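Local coordinates for protein glycoside hydrolase family 31 (Trueperella pyogenes, PDB 5I0F) that degrades the cyclic glucan cycloalternan, probably by cleaving its alpha-glucosidic bonds through a covalent glycosyl-enzyme intermediate, at residues Y13-S16 with L20-A23; P390-D395 with Q446-Q451; S412-K417 with T441-Q446; V416-G421 with K425-W430; A434-L439 with E470-S475. One frame throughout, in Å; residues are numbered along the deposited sequence.

Interaction 1 (Y13-S16 with L20-A23); sequences YARS and LYPA
A cation-pi pair at the surface of the N-terminal beta domain joins Arg15 and Tyr21. Arg15 lies in the loop that leads into strand 20-21. Tyr21 sits on that short strand, which pairs antiparallel with strand 31-37 at the margin of the domain's antiparallel sheet. The arginine comes over one face of the phenol ring, and the two side chains cross at about a right angle. CZ of Arg15 stands 4.7 Å from the centroid of the Tyr21 ring, only 15° off the ring normal. The guanidinium does not lie flat on the ring, however, for the two planes are 64° apart. CD of Arg15 lies over the same face in a CH-pi contact, although its closest approach is modelled too tightly to be trusted. CG of Arg15 is 3.8 Å from CD1 of Tyr21. The chain of Arg15 bends at chi3 (-62°), which carries the guanidinium back across the aromatic face. The charge has a second partner: NH1 forms a salt bridge with Asp68 of helix 66-72. The other terminal nitrogen turns to the tyrosine, with NH2 of Arg15 3.7 Å from CD2 of Tyr21.

Interaction 2 (P390-D395 with Q446-Q451); sequences PLQKTD and QWWTEQ
Trp448 has by far the most surface buried in this contact, and it meets Gln392 and Pro390 with its six-membered ring. The tryptophan belongs to helix 442-450. The other two lie in the loop after barrel strand 383-388 of the TIM-barrel domain. CG of Trp448 is anti to the backbone N (chi1 -175°), and the indole projects from the helix toward this loop. The amide of Gln392 reaches it obliquely, with OE1 3.6 Å from CZ3 of Trp448 and the two planes 72° apart. Between Gln392 and Pro390, the carbonyl O of Leu391 lies at the indole edge, near its plane, 3.6 Å from CH2 of Trp448. CA of Pro390 is 4.3 Å from CZ2 of Trp448. The polar ends bond elsewhere: Trp448 NE1 to Tyr500 OH, and Gln392 NE2 to Gln405 OE1. No hydrogen bond crosses between the segments. The contact thus rests on van der Waals packing, probably helped by the attraction of the Leu391 carbonyl oxygen to the slightly positive C-H rim of the indole.

Interaction 3 (S412-K417 with T441-Q446); sequences SGHVVK and TEAGRQ
The turn that leaves helix 400-412 packs on the first turn of helix 442-450, through His414 against Ala443 and Gly444. Ser412 OG accepts from His414 N, an ST turn. The imidazole lies over the helix backbone with one face. CA of Gly444 makes a CH-pi contact, 3.8 Å from the centroid of the His414 ring and 21° off its normal. The carbonyl O of Ala443 is above the same face, toward the rim, 3.7 Å from NE2 of His414. On the opposite face, Ser412 O sits over the ring centre. CB of Ala443 touches CE1 of His414 at 3.8 Å. One water bridges the backbones by donating to His414 O (3.1 Å) and to Gly444 O (3.0 Å). Thr441 is the N-cap of the helix, and its OG1 accepts from Gly444 N. His414 ND1 is hydrogen-bonded to Glu480 OE1, which helps fix the rotation of the ring. A carboxylate at one nitrogen and a carbonyl oxygen over each face would tend to stabilise positive charge on this imidazole.

Interaction 4 (V416-G421 with K425-W430); sequences VKEPDG and KNRGWW. With GLC (alpha-D-glucopyranose), chain B; BGC (beta-D-glucopyranose), chain C.
Glu418 grips the segment 425-430 with both carboxylate oxygens, meeting Arg427 and the backbone of Lys425. It opens the type I beta turn 418-421. Its CB already points toward the other segment. CG is anti to the carbonyl carbon, and the chain then bends at chi2 (-84°) to bring the carboxylate round. CD comes within 4.1 Å of Arg427 NH2. OE1 accepts from Arg427 NH2 at 3.0 Å on its syn lone pair, in a salt bridge whose two flat groups are nearly coplanar, 10° apart. OE2 takes a weak hydrogen bond from Lys425 N at 3.4 Å. A water also donates to Glu418 OE2 (2.6 Å) and to Lys425 O, and accepts from Arg427 NE in the guanidinium plane. Arg427 has a second acid partner: its NH1 forms a salt bridge with Glu10, from the N-terminal part of the chain. Further along the same loop, Trp429 and Trp430 belong to the glycan pocket. Trp429 NE1 donates to GLC O6 at 2.8 Å, nearly straight (171°), while GLC O4 lies over a face of the Trp430 ring. The charged, water-bridged clasp thus holds the chain just before the two tryptophans that meet the sugar.

Interaction 5 (A434-L439 with E470-S475); sequences ALMPDL and EHAWGS
Met436 reaches across to His471 and Ala472 with a nearly straight side chain. Its CG is anti to the backbone N (chi1 -165°), and the chain stays extended beyond CG to the methyl group. This shape delivers SD and CE together to the other segment. SD lies 3.8 Å from CB of Ala472, an apolar side-chain contact. CE is 3.8 Å from the backbone N of Ala472 and 3.9 Å from CB of His471. The two segments are loops of the TIM-barrel domain. Segment 434-439 runs between helix 400-412 and helix 442-450. Segment 470-475 follows barrel strand 463-466. Tyr492 of helix 485-506 also packs on Met436, and Asn489 of that helix touches Ala472. The imidazole of His471 is turned edge-on to the methionine. Its CG is beside the backbone N, with chi1 at -40°, and CD2 comes within 4.1 Å of CE of Met436, which lies near the ring plane. The His471 side chain is about 7 Å from a bound glucose. Its backbone O accepts from Tyr424 OH, while CB, besides touching the methyl, is 4.0 Å from SD of Met436.

Interactions 2 to 5 cluster in the TIM-barrel domain, on loops after barrel strands 383-388 and 463-466, on the connection between helix 400-412 and helix 442-450, and on the latter helix. Interaction 1 comes first along the chain, in the N-terminal domain; its centre is about 18 Å from that of interaction 4. Interaction 4 closes before interaction 5 opens, while interactions 2 and 3 each alternate with 5. Interactions 2 and 3 share Gln446; 3 and 4 share Val416 and Lys417. Probable backbone hydrogen bonds join interaction 5 to 2, 3 and 4. Interactions 4 and 5 have centres about 6 Å apart. The long segment 412-439 is thereby fastened beside the glycan pocket, to which it contributes Trp429 and Trp430.

Interaction 1 (Y13-S16 with L20-A23)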
# COMPACT_ATOMS: atom_id res chain seq x y z
N TYR A 13 -1.08 -13.56 5.00
CA TYR A 13 -0.19 -14.51 4.38
C TYR A 13 0.54 -15.47 5.34
O TYR A 13 1.44 -16.17 4.92
CB TYR A 13 0.84 -13.74 3.54
CG TYR A 13 0.23 -12.88 2.45
CD1 TYR A 13 -0.32 -13.44 1.29
CD2 TYR A 13 0.23 -11.48 2.56
CE1 TYR A 13 -0.87 -12.64 0.28
CE2 TYR A 13 -0.31 -10.68 1.57
CZ TYR A 13 -0.87 -11.25 0.44
OH TYR A 13 -1.40 -10.39 -0.53
N ALA A 14 0.15 -15.50 6.61
CA ALA A 14 0.86 -16.31 7.59
C ALA A 14 -0.13 -16.89 8.58
O ALA A 14 -1.21 -16.31 8.82
CB ALA A 14 1.92 -15.51 8.32
N ARG A 15 0.24 -18.05 9.12
CA ARG A 15 -0.54 -18.71 10.16
C ARG A 15 0.16 -18.55 11.50
O ARG A 15 1.39 -18.60 11.57
CB ARG A 15 -0.69 -20.20 9.84
CG ARG A 15 -1.22 -20.48 8.44
CD ARG A 15 -0.92 -21.90 8.01
NE ARG A 15 0.52 -22.17 7.94
CZ ARG A 15 1.10 -23.36 8.13
NH1 ARG A 15 2.43 -23.45 8.04
NH2 ARG A 15 0.38 -24.46 8.41
N SER A 16 -0.63 -18.36 12.55
CA SER A 16 -0.14 -18.43 13.93
C SER A 16 -0.22 -19.87 14.46
O SER A 16 -0.80 -20.75 13.81
CB SER A 16 -0.92 -17.45 14.84
OG SER A 16 -2.31 -17.51 14.62
N LEU A 20 -6.74 -23.15 13.24
CA LEU A 20 -6.99 -24.16 12.23
C LEU A 20 -6.34 -23.79 10.89
O LEU A 20 -6.33 -22.61 10.52
CB LEU A 20 -8.48 -24.32 12.00
CG LEU A 20 -9.32 -24.78 13.18
CD1 LEU A 20 -10.78 -24.88 12.75
CD2 LEU A 20 -8.82 -26.12 13.69
N TYR A 21 -5.84 -24.78 10.17
CA TYR A 21 -5.34 -24.60 8.79
C TYR A 21 -5.81 -25.76 7.89
O TYR A 21 -5.39 -26.90 8.12
CB TYR A 21 -3.82 -24.48 8.73
CG TYR A 21 -3.38 -24.13 7.32
CD1 TYR A 21 -3.68 -22.87 6.78
CD2 TYR A 21 -2.77 -25.08 6.49
CE1 TYR A 21 -3.32 -22.54 5.48
CE2 TYR A 21 -2.41 -24.74 5.17
CZ TYR A 21 -2.69 -23.47 4.68
OH TYR A 21 -2.34 -23.12 3.40
N PRO A 22 -6.67 -25.51 6.89
CA PRO A 22 -7.21 -24.20 6.55
C PRO A 22 -8.16 -23.64 7.61
O PRO A 22 -8.77 -24.39 8.36
CB PRO A 22 -7.95 -24.45 5.23
CG PRO A 22 -8.20 -25.92 5.18
CD PRO A 22 -7.07 -26.55 5.92
N ALA A 23 -8.26 -22.31 7.65
CA ALA A 23 -9.05 -21.62 8.68
C ALA A 23 -10.53 -21.91 8.52
O ALA A 23 -11.23 -21.90 9.51
CB ALA A 23 -8.80 -20.12 8.65

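Interaction 2 (P390-D395 with Q446-Q451)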
# COMPACT_ATOMS: atom_id res chain seq x y z
N PRO A 390 -2.57 6.29 11.31
CA PRO A 390 -3.93 6.11 11.86
C PRO A 390 -3.93 5.10 13.01
O PRO A 390 -4.58 4.06 12.94
CB PRO A 390 -4.71 5.60 10.66
CG PRO A 390 -3.72 4.77 9.90
CD PRO A 390 -2.34 5.32 10.21
N LEU A 391 -3.14 5.43 14.03
CA LEU A 391 -2.94 4.63 15.23
C LEU A 391 -2.72 5.55 16.42
O LEU A 391 -2.21 6.66 16.28
CB LEU A 391 -1.75 3.68 15.11
CG LEU A 391 -1.89 2.53 14.08
CD1 LEU A 391 -0.57 1.81 13.89
CD2 LEU A 391 -2.97 1.54 14.52
N GLN A 392 -3.08 5.07 17.61
CA GLN A 392 -2.91 5.84 18.84
C GLN A 392 -2.13 4.93 19.76
O GLN A 392 -2.68 3.92 20.24
CB GLN A 392 -4.25 6.20 19.44
CG GLN A 392 -4.15 7.02 20.73
CD GLN A 392 -3.84 8.49 20.49
OE1 GLN A 392 -4.52 9.16 19.72
NE2 GLN A 392 -2.84 9.00 21.19
N LYS A 393 -0.86 5.26 19.99
CA LYS A 393 -0.02 4.44 20.86
C LYS A 393 -0.64 4.30 22.25
O LYS A 393 -1.32 5.20 22.73
CB LYS A 393 1.37 5.04 21.03
CG LYS A 393 2.27 5.01 19.80
CD LYS A 393 3.58 5.73 20.11
CE LYS A 393 4.66 5.43 19.08
NZ LYS A 393 5.98 6.02 19.43
N THR A 394 -0.37 3.16 22.88
CA THR A 394 -0.76 2.90 24.26
C THR A 394 0.41 2.35 25.10
O THR A 394 0.18 1.57 26.00
CB THR A 394 -1.91 1.88 24.31
OG1 THR A 394 -1.47 0.65 23.71
CG2 THR A 394 -3.13 2.38 23.55
N ASP A 395 1.65 2.76 24.83
CA ASP A 395 2.80 2.31 25.65
C ASP A 395 2.54 2.73 27.11
O ASP A 395 2.00 3.81 27.38
CB ASP A 395 4.16 2.94 25.24
CG ASP A 395 4.45 2.92 23.72
OD1 ASP A 395 3.55 2.63 22.89
OD2 ASP A 395 5.61 3.23 23.36
N GLN A 446 -14.24 13.01 11.77
CA GLN A 446 -14.20 14.34 12.37
C GLN A 446 -13.53 14.36 13.74
O GLN A 446 -12.73 15.28 14.00
CB GLN A 446 -15.56 15.03 12.37
CG GLN A 446 -15.84 15.51 10.95
CD GLN A 446 -17.11 16.28 10.75
OE1 GLN A 446 -17.81 16.62 11.70
NE2 GLN A 446 -17.42 16.58 9.49
N TRP A 447 -13.81 13.36 14.57
CA TRP A 447 -13.21 13.29 15.90
C TRP A 447 -11.68 13.20 15.79
O TRP A 447 -10.96 13.92 16.47
CB TRP A 447 -13.76 12.10 16.72
CG TRP A 447 -13.44 12.25 18.16
CD1 TRP A 447 -14.24 12.75 19.13
CD2 TRP A 447 -12.19 11.93 18.79
NE1 TRP A 447 -13.58 12.76 20.34
CE2 TRP A 447 -12.32 12.27 20.15
CE3 TRP A 447 -10.98 11.39 18.33
CZ2 TRP A 447 -11.30 12.09 21.06
CZ3 TRP A 447 -9.95 11.23 19.23
CH2 TRP A 447 -10.11 11.58 20.59
N TRP A 448 -11.20 12.29 14.96
CA TRP A 448 -9.77 12.10 14.78
C TRP A 448 -9.09 13.34 14.20
O TRP A 448 -8.06 13.78 14.72
CB TRP A 448 -9.54 10.90 13.85
CG TRP A 448 -8.10 10.54 13.70
CD1 TRP A 448 -7.31 10.74 12.59
CD2 TRP A 448 -7.26 9.92 14.67
NE1 TRP A 448 -6.05 10.27 12.82
CE2 TRP A 448 -5.99 9.75 14.09
CE3 TRP A 448 -7.46 9.47 15.98
CZ2 TRP A 448 -4.93 9.17 14.76
CZ3 TRP A 448 -6.39 8.90 16.67
CH2 TRP A 448 -5.14 8.73 16.03
N THR A 449 -9.66 13.91 13.15
CA THR A 449 -9.02 15.04 12.47
C THR A 449 -9.16 16.37 13.24
O THR A 449 -8.34 17.26 13.06
CB THR A 449 -9.53 15.21 11.03
OG1 THR A 449 -10.96 15.32 11.04
CG2 THR A 449 -9.11 14.01 10.18
N GLU A 450 -10.18 16.51 14.07
CA GLU A 450 -10.34 17.73 14.86
C GLU A 450 -9.14 17.94 15.78
O GLU A 450 -8.72 19.07 16.00
CB GLU A 450 -11.64 17.67 15.67
CG GLU A 450 -12.04 18.98 16.31
CD GLU A 450 -12.30 20.13 15.32
OE1 GLU A 450 -12.63 19.90 14.14
OE2 GLU A 450 -12.16 21.29 15.76
N GLN A 451 -8.57 16.85 16.28
CA GLN A 451 -7.32 16.91 17.06
C GLN A 451 -6.16 17.60 16.29
O GLN A 451 -5.25 18.17 16.91
CB GLN A 451 -6.89 15.49 17.47
CG GLN A 451 -7.89 14.70 18.33
CD GLN A 451 -7.79 14.99 19.82
OE1 GLN A 451 -6.68 15.01 20.38
NE2 GLN A 451 -8.94 15.20 20.49

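Interaction 3 (S412-K417 with T441-Q446)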
# COMPACT_ATOMS: atom_id res chain seq x y z
N SER A 412 -14.82 8.19 23.24
CA SER A 412 -15.67 8.67 22.15
C SER A 412 -16.45 7.57 21.41
O SER A 412 -17.42 7.87 20.70
CB SER A 412 -14.84 9.44 21.11
OG SER A 412 -14.08 8.54 20.31
N GLY A 413 -16.02 6.32 21.53
CA GLY A 413 -16.59 5.24 20.76
C GLY A 413 -15.98 5.06 19.38
O GLY A 413 -16.13 4.00 18.79
N HIS A 414 -15.23 6.05 18.88
CA HIS A 414 -14.73 6.04 17.52
C HIS A 414 -13.42 5.26 17.41
O HIS A 414 -12.42 5.78 16.88
CB HIS A 414 -14.56 7.48 16.99
CG HIS A 414 -15.82 8.30 17.05
ND1 HIS A 414 -17.02 7.87 16.52
CD2 HIS A 414 -16.06 9.53 17.57
CE1 HIS A 414 -17.94 8.80 16.71
NE2 HIS A 414 -17.38 9.82 17.33
N VAL A 415 -13.44 3.99 17.83
CA VAL A 415 -12.28 3.08 17.71
C VAL A 415 -12.72 1.81 17.04
O VAL A 415 -13.82 1.32 17.30
CB VAL A 415 -11.64 2.69 19.08
CG1 VAL A 415 -10.81 3.81 19.62
CG2 VAL A 415 -12.69 2.22 20.10
N VAL A 416 -11.88 1.25 16.18
CA VAL A 416 -12.15 -0.12 15.66
C VAL A 416 -12.25 -1.09 16.85
O VAL A 416 -11.44 -1.02 17.78
CB VAL A 416 -11.09 -0.58 14.64
CG1 VAL A 416 -11.42 -1.97 14.09
CG2 VAL A 416 -11.00 0.43 13.49
N LYS A 417 -13.25 -1.97 16.84
CA LYS A 417 -13.49 -2.89 17.96
C LYS A 417 -13.27 -4.35 17.63
O LYS A 417 -13.47 -4.77 16.51
CB LYS A 417 -14.91 -2.65 18.48
CG LYS A 417 -14.98 -1.33 19.20
CD LYS A 417 -16.38 -0.89 19.57
CE LYS A 417 -16.33 0.57 20.00
NZ LYS A 417 -17.46 0.86 20.89
N THR A 441 -17.14 6.40 9.58
CA THR A 441 -18.27 7.33 9.55
C THR A 441 -17.77 8.77 9.64
O THR A 441 -16.65 9.01 10.09
CB THR A 441 -19.25 7.11 10.73
OG1 THR A 441 -18.60 7.43 11.97
CG2 THR A 441 -19.75 5.68 10.76
N GLU A 442 -18.62 9.71 9.24
CA GLU A 442 -18.27 11.12 9.30
C GLU A 442 -17.88 11.55 10.72
O GLU A 442 -16.89 12.26 10.91
CB GLU A 442 -19.37 12.02 8.72
CG GLU A 442 -18.95 13.47 8.49
CD GLU A 442 -17.87 13.64 7.43
OE1 GLU A 442 -17.92 12.94 6.38
OE2 GLU A 442 -16.96 14.48 7.65
N ALA A 443 -18.63 11.08 11.71
CA ALA A 443 -18.37 11.47 13.10
C ALA A 443 -17.02 10.96 13.59
O ALA A 443 -16.30 11.69 14.27
CB ALA A 443 -19.50 10.99 14.02
N GLY A 444 -16.64 9.74 13.22
CA GLY A 444 -15.32 9.20 13.59
C GLY A 444 -14.15 9.91 12.90
O GLY A 444 -13.13 10.17 13.53
N ARG A 445 -14.30 10.22 11.62
CA ARG A 445 -13.31 10.96 10.85
C ARG A 445 -13.13 12.37 11.43
O ARG A 445 -11.99 12.86 11.58
CB ARG A 445 -13.68 11.04 9.37
CG ARG A 445 -13.61 9.69 8.67
CD ARG A 445 -13.77 9.80 7.16
NE ARG A 445 -15.11 10.22 6.73
CZ ARG A 445 -16.13 9.41 6.46
NH1 ARG A 445 -17.27 9.93 6.07
NH2 ARG A 445 -16.05 8.09 6.60
N GLN A 446 -14.24 13.01 11.77
CA GLN A 446 -14.20 14.34 12.37
C GLN A 446 -13.53 14.36 13.74
O GLN A 446 -12.73 15.28 14.00
CB GLN A 446 -15.56 15.03 12.37
CG GLN A 446 -15.84 15.51 10.95
CD GLN A 446 -17.11 16.28 10.75
OE1 GLN A 446 -17.81 16.62 11.70
NE2 GLN A 446 -17.42 16.58 9.49
O HOH W 1 -11.70 8.49 15.52

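Interaction 4 (V416-G421 with K425-W430)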
# COMPACT_ATOMS: atom_id res chain seq x y z
N VAL A 416 -11.88 1.25 16.18
CA VAL A 416 -12.15 -0.12 15.66
C VAL A 416 -12.25 -1.09 16.85
O VAL A 416 -11.44 -1.02 17.78
CB VAL A 416 -11.09 -0.58 14.64
CG1 VAL A 416 -11.42 -1.97 14.09
CG2 VAL A 416 -11.00 0.43 13.49
N LYS A 417 -13.25 -1.97 16.84
CA LYS A 417 -13.49 -2.89 17.96
C LYS A 417 -13.27 -4.35 17.63
O LYS A 417 -13.47 -4.77 16.51
CB LYS A 417 -14.91 -2.65 18.48
CG LYS A 417 -14.98 -1.33 19.20
CD LYS A 417 -16.38 -0.89 19.57
CE LYS A 417 -16.33 0.57 20.00
NZ LYS A 417 -17.46 0.86 20.89
N GLU A 418 -12.86 -5.12 18.63
CA GLU A 418 -12.88 -6.59 18.55
C GLU A 418 -14.36 -7.06 18.62
O GLU A 418 -15.26 -6.28 19.06
CB GLU A 418 -12.05 -7.24 19.70
CG GLU A 418 -10.63 -6.72 20.00
CD GLU A 418 -9.47 -7.27 19.16
OE1 GLU A 418 -9.67 -8.08 18.23
OE2 GLU A 418 -8.28 -6.84 19.45
N PRO A 419 -14.64 -8.32 18.22
CA PRO A 419 -16.04 -8.79 18.31
C PRO A 419 -16.70 -8.64 19.68
O PRO A 419 -17.89 -8.36 19.72
CB PRO A 419 -15.97 -10.26 17.86
CG PRO A 419 -14.53 -10.58 17.71
CD PRO A 419 -13.77 -9.30 17.57
N ASP A 420 -15.95 -8.72 20.79
CA ASP A 420 -16.52 -8.47 22.14
C ASP A 420 -16.75 -7.01 22.56
O ASP A 420 -17.13 -6.76 23.70
CB ASP A 420 -15.67 -9.17 23.23
CG ASP A 420 -14.32 -8.50 23.48
OD1 ASP A 420 -13.94 -7.52 22.78
OD2 ASP A 420 -13.62 -9.00 24.38
N GLY A 421 -16.50 -6.05 21.67
CA GLY A 421 -16.77 -4.63 21.96
C GLY A 421 -15.61 -3.84 22.52
O GLY A 421 -15.69 -2.62 22.61
N LYS A 425 -6.65 -3.90 19.37
CA LYS A 425 -5.23 -3.61 19.64
C LYS A 425 -4.40 -4.12 18.47
O LYS A 425 -4.49 -5.31 18.12
CB LYS A 425 -4.76 -4.29 20.92
CG LYS A 425 -5.56 -3.91 22.15
CD LYS A 425 -5.34 -2.45 22.52
CE LYS A 425 -6.11 -2.07 23.78
NZ LYS A 425 -5.92 -2.99 24.93
N ASN A 426 -3.61 -3.24 17.86
CA ASN A 426 -2.92 -3.58 16.62
C ASN A 426 -2.12 -4.88 16.72
O ASN A 426 -1.30 -5.01 17.62
CB ASN A 426 -2.03 -2.42 16.15
CG ASN A 426 -1.28 -2.73 14.88
OD1 ASN A 426 -1.73 -3.52 14.05
ND2 ASN A 426 -0.13 -2.08 14.71
N ARG A 427 -2.39 -5.82 15.81
CA ARG A 427 -1.74 -7.13 15.77
C ARG A 427 -0.43 -7.16 15.01
O ARG A 427 0.28 -8.16 15.04
CB ARG A 427 -2.69 -8.18 15.19
CG ARG A 427 -3.93 -8.40 16.07
CD ARG A 427 -4.89 -9.38 15.43
NE ARG A 427 -6.21 -9.38 16.07
CZ ARG A 427 -7.24 -10.13 15.68
NH1 ARG A 427 -7.12 -11.00 14.68
NH2 ARG A 427 -8.40 -10.03 16.33
N GLY A 428 -0.13 -6.07 14.30
CA GLY A 428 1.05 -5.96 13.50
C GLY A 428 2.30 -5.72 14.31
O GLY A 428 2.27 -5.58 15.54
N TRP A 429 3.40 -5.65 13.58
CA TRP A 429 4.73 -5.52 14.17
C TRP A 429 5.08 -4.04 14.42
O TRP A 429 5.78 -3.74 15.36
CB TRP A 429 5.78 -6.19 13.25
CG TRP A 429 5.77 -5.69 11.82
CD1 TRP A 429 6.46 -4.62 11.33
CD2 TRP A 429 5.02 -6.24 10.72
NE1 TRP A 429 6.18 -4.46 9.97
CE2 TRP A 429 5.31 -5.44 9.57
CE3 TRP A 429 4.13 -7.32 10.58
CZ2 TRP A 429 4.74 -5.68 8.31
CZ3 TRP A 429 3.57 -7.58 9.30
CH2 TRP A 429 3.88 -6.75 8.19
N TRP A 430 4.58 -3.14 13.58
CA TRP A 430 4.86 -1.69 13.70
C TRP A 430 3.76 -1.05 14.54
O TRP A 430 2.58 -1.23 14.23
CB TRP A 430 4.87 -1.10 12.30
CG TRP A 430 5.45 0.27 12.11
CD1 TRP A 430 6.59 0.78 12.67
CD2 TRP A 430 4.95 1.26 11.22
NE1 TRP A 430 6.80 2.06 12.21
CE2 TRP A 430 5.81 2.38 11.32
CE3 TRP A 430 3.85 1.33 10.36
CZ2 TRP A 430 5.61 3.55 10.58
CZ3 TRP A 430 3.64 2.48 9.62
CH2 TRP A 430 4.52 3.59 9.74
C1 GLC B . 10.22 0.67 9.10
C2 GLC B . 9.86 1.55 7.90
C3 GLC B . 8.40 1.98 7.97
C4 GLC B . 7.51 0.75 8.05
C5 GLC B . 7.92 -0.05 9.29
C6 GLC B . 7.09 -1.30 9.50
O2 GLC B . 10.73 2.68 7.87
O3 GLC B . 8.07 2.76 6.81
O4 GLC B . 6.12 1.14 8.09
O5 GLC B . 9.31 -0.43 9.21
O6 GLC B . 7.39 -2.32 8.53
C2 BGC C . 6.85 5.20 5.50
C3 BGC C . 8.26 5.83 5.43
C4 BGC C . 8.48 6.71 6.66
C5 BGC C . 8.24 5.92 7.95
C6 BGC C . 8.27 6.88 9.13
C1 BGC C . 6.09 5.24 6.85
O2 BGC C . 6.51 4.18 4.55
O3 BGC C . 8.41 6.57 4.22
O4 BGC C . 9.82 7.25 6.65
O5 BGC C . 6.99 5.18 7.97
O6 BGC C . 8.27 6.16 10.37
O HOH W 2 -6.07 -7.59 18.33

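Interaction 5 (A434-L439 with E470-S475)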
# COMPACT_ATOMS: atom_id res chain seq x y z
N ALA A 434 -1.23 -0.72 19.43
CA ALA A 434 -1.86 0.60 19.33
C ALA A 434 -3.37 0.48 19.05
O ALA A 434 -3.83 -0.52 18.48
CB ALA A 434 -1.19 1.41 18.23
N LEU A 435 -4.12 1.50 19.45
CA LEU A 435 -5.54 1.63 19.13
C LEU A 435 -5.66 2.10 17.69
O LEU A 435 -4.74 2.74 17.17
CB LEU A 435 -6.21 2.67 20.01
CG LEU A 435 -6.13 2.44 21.51
CD1 LEU A 435 -6.55 3.70 22.25
CD2 LEU A 435 -7.00 1.28 21.89
N MET A 436 -6.79 1.79 17.06
CA MET A 436 -7.02 2.20 15.69
C MET A 436 -8.31 3.02 15.62
O MET A 436 -9.38 2.50 15.92
CB MET A 436 -7.07 0.95 14.81
CG MET A 436 -6.95 1.20 13.33
SD MET A 436 -6.58 -0.34 12.42
CE MET A 436 -6.35 0.36 10.80
N PRO A 437 -8.23 4.31 15.23
CA PRO A 437 -9.45 5.09 15.15
C PRO A 437 -10.38 4.56 14.08
O PRO A 437 -9.92 4.03 13.03
CB PRO A 437 -8.97 6.51 14.78
CG PRO A 437 -7.66 6.30 14.09
CD PRO A 437 -7.06 5.06 14.73
N ASP A 438 -11.67 4.69 14.35
CA ASP A 438 -12.71 4.25 13.43
C ASP A 438 -13.02 5.42 12.52
O ASP A 438 -13.64 6.39 12.94
CB ASP A 438 -13.97 3.78 14.19
CG ASP A 438 -14.95 3.06 13.30
OD1 ASP A 438 -14.98 3.39 12.10
OD2 ASP A 438 -15.70 2.17 13.77
N LEU A 439 -12.56 5.32 11.28
CA LEU A 439 -12.72 6.38 10.31
C LEU A 439 -13.81 6.02 9.30
O LEU A 439 -13.87 6.61 8.21
CB LEU A 439 -11.36 6.63 9.63
CG LEU A 439 -10.19 6.94 10.58
CD1 LEU A 439 -8.88 7.08 9.81
CD2 LEU A 439 -10.44 8.20 11.41
N GLU A 470 -2.71 -0.11 6.97
CA GLU A 470 -2.81 -1.57 6.69
C GLU A 470 -2.97 -2.40 7.96
O GLU A 470 -2.89 -3.61 7.90
CB GLU A 470 -1.56 -2.08 5.96
CG GLU A 470 -1.03 -1.16 4.86
CD GLU A 470 -0.02 -0.11 5.31
OE1 GLU A 470 0.29 0.02 6.53
OE2 GLU A 470 0.50 0.62 4.42
N HIS A 471 -3.28 -1.77 9.09
CA HIS A 471 -3.05 -2.40 10.41
C HIS A 471 -4.18 -3.32 10.89
O HIS A 471 -3.98 -4.10 11.83
CB HIS A 471 -2.83 -1.30 11.46
CG HIS A 471 -1.99 -0.16 10.96
ND1 HIS A 471 -0.64 -0.29 10.73
CD2 HIS A 471 -2.32 1.10 10.61
CE1 HIS A 471 -0.17 0.85 10.27
NE2 HIS A 471 -1.17 1.71 10.19
N ALA A 472 -5.35 -3.23 10.28
CA ALA A 472 -6.54 -3.97 10.78
C ALA A 472 -6.51 -5.39 10.26
O ALA A 472 -6.64 -5.59 9.05
CB ALA A 472 -7.82 -3.30 10.33
N TRP A 473 -6.33 -6.36 11.17
CA TRP A 473 -6.45 -7.77 10.84
C TRP A 473 -7.53 -8.37 11.73
O TRP A 473 -7.51 -8.20 12.94
CB TRP A 473 -5.15 -8.52 11.12
CG TRP A 473 -3.92 -8.12 10.34
CD1 TRP A 473 -3.85 -7.40 9.17
CD2 TRP A 473 -2.58 -8.46 10.69
NE1 TRP A 473 -2.53 -7.26 8.79
CE2 TRP A 473 -1.74 -7.90 9.71
CE3 TRP A 473 -2.01 -9.17 11.74
CZ2 TRP A 473 -0.35 -8.05 9.75
CZ3 TRP A 473 -0.63 -9.32 11.78
CH2 TRP A 473 0.18 -8.75 10.80
N GLY A 474 -8.46 -9.10 11.12
CA GLY A 474 -9.54 -9.76 11.87
C GLY A 474 -10.81 -9.66 11.07
O GLY A 474 -11.32 -8.56 10.85
N SER A 475 -11.32 -10.79 10.61
CA SER A 475 -12.53 -10.79 9.80
C SER A 475 -13.77 -10.32 10.60
O SER A 475 -14.73 -9.85 10.00
CB SER A 475 -12.78 -12.20 9.23
OG SER A 475 -13.19 -13.07 10.28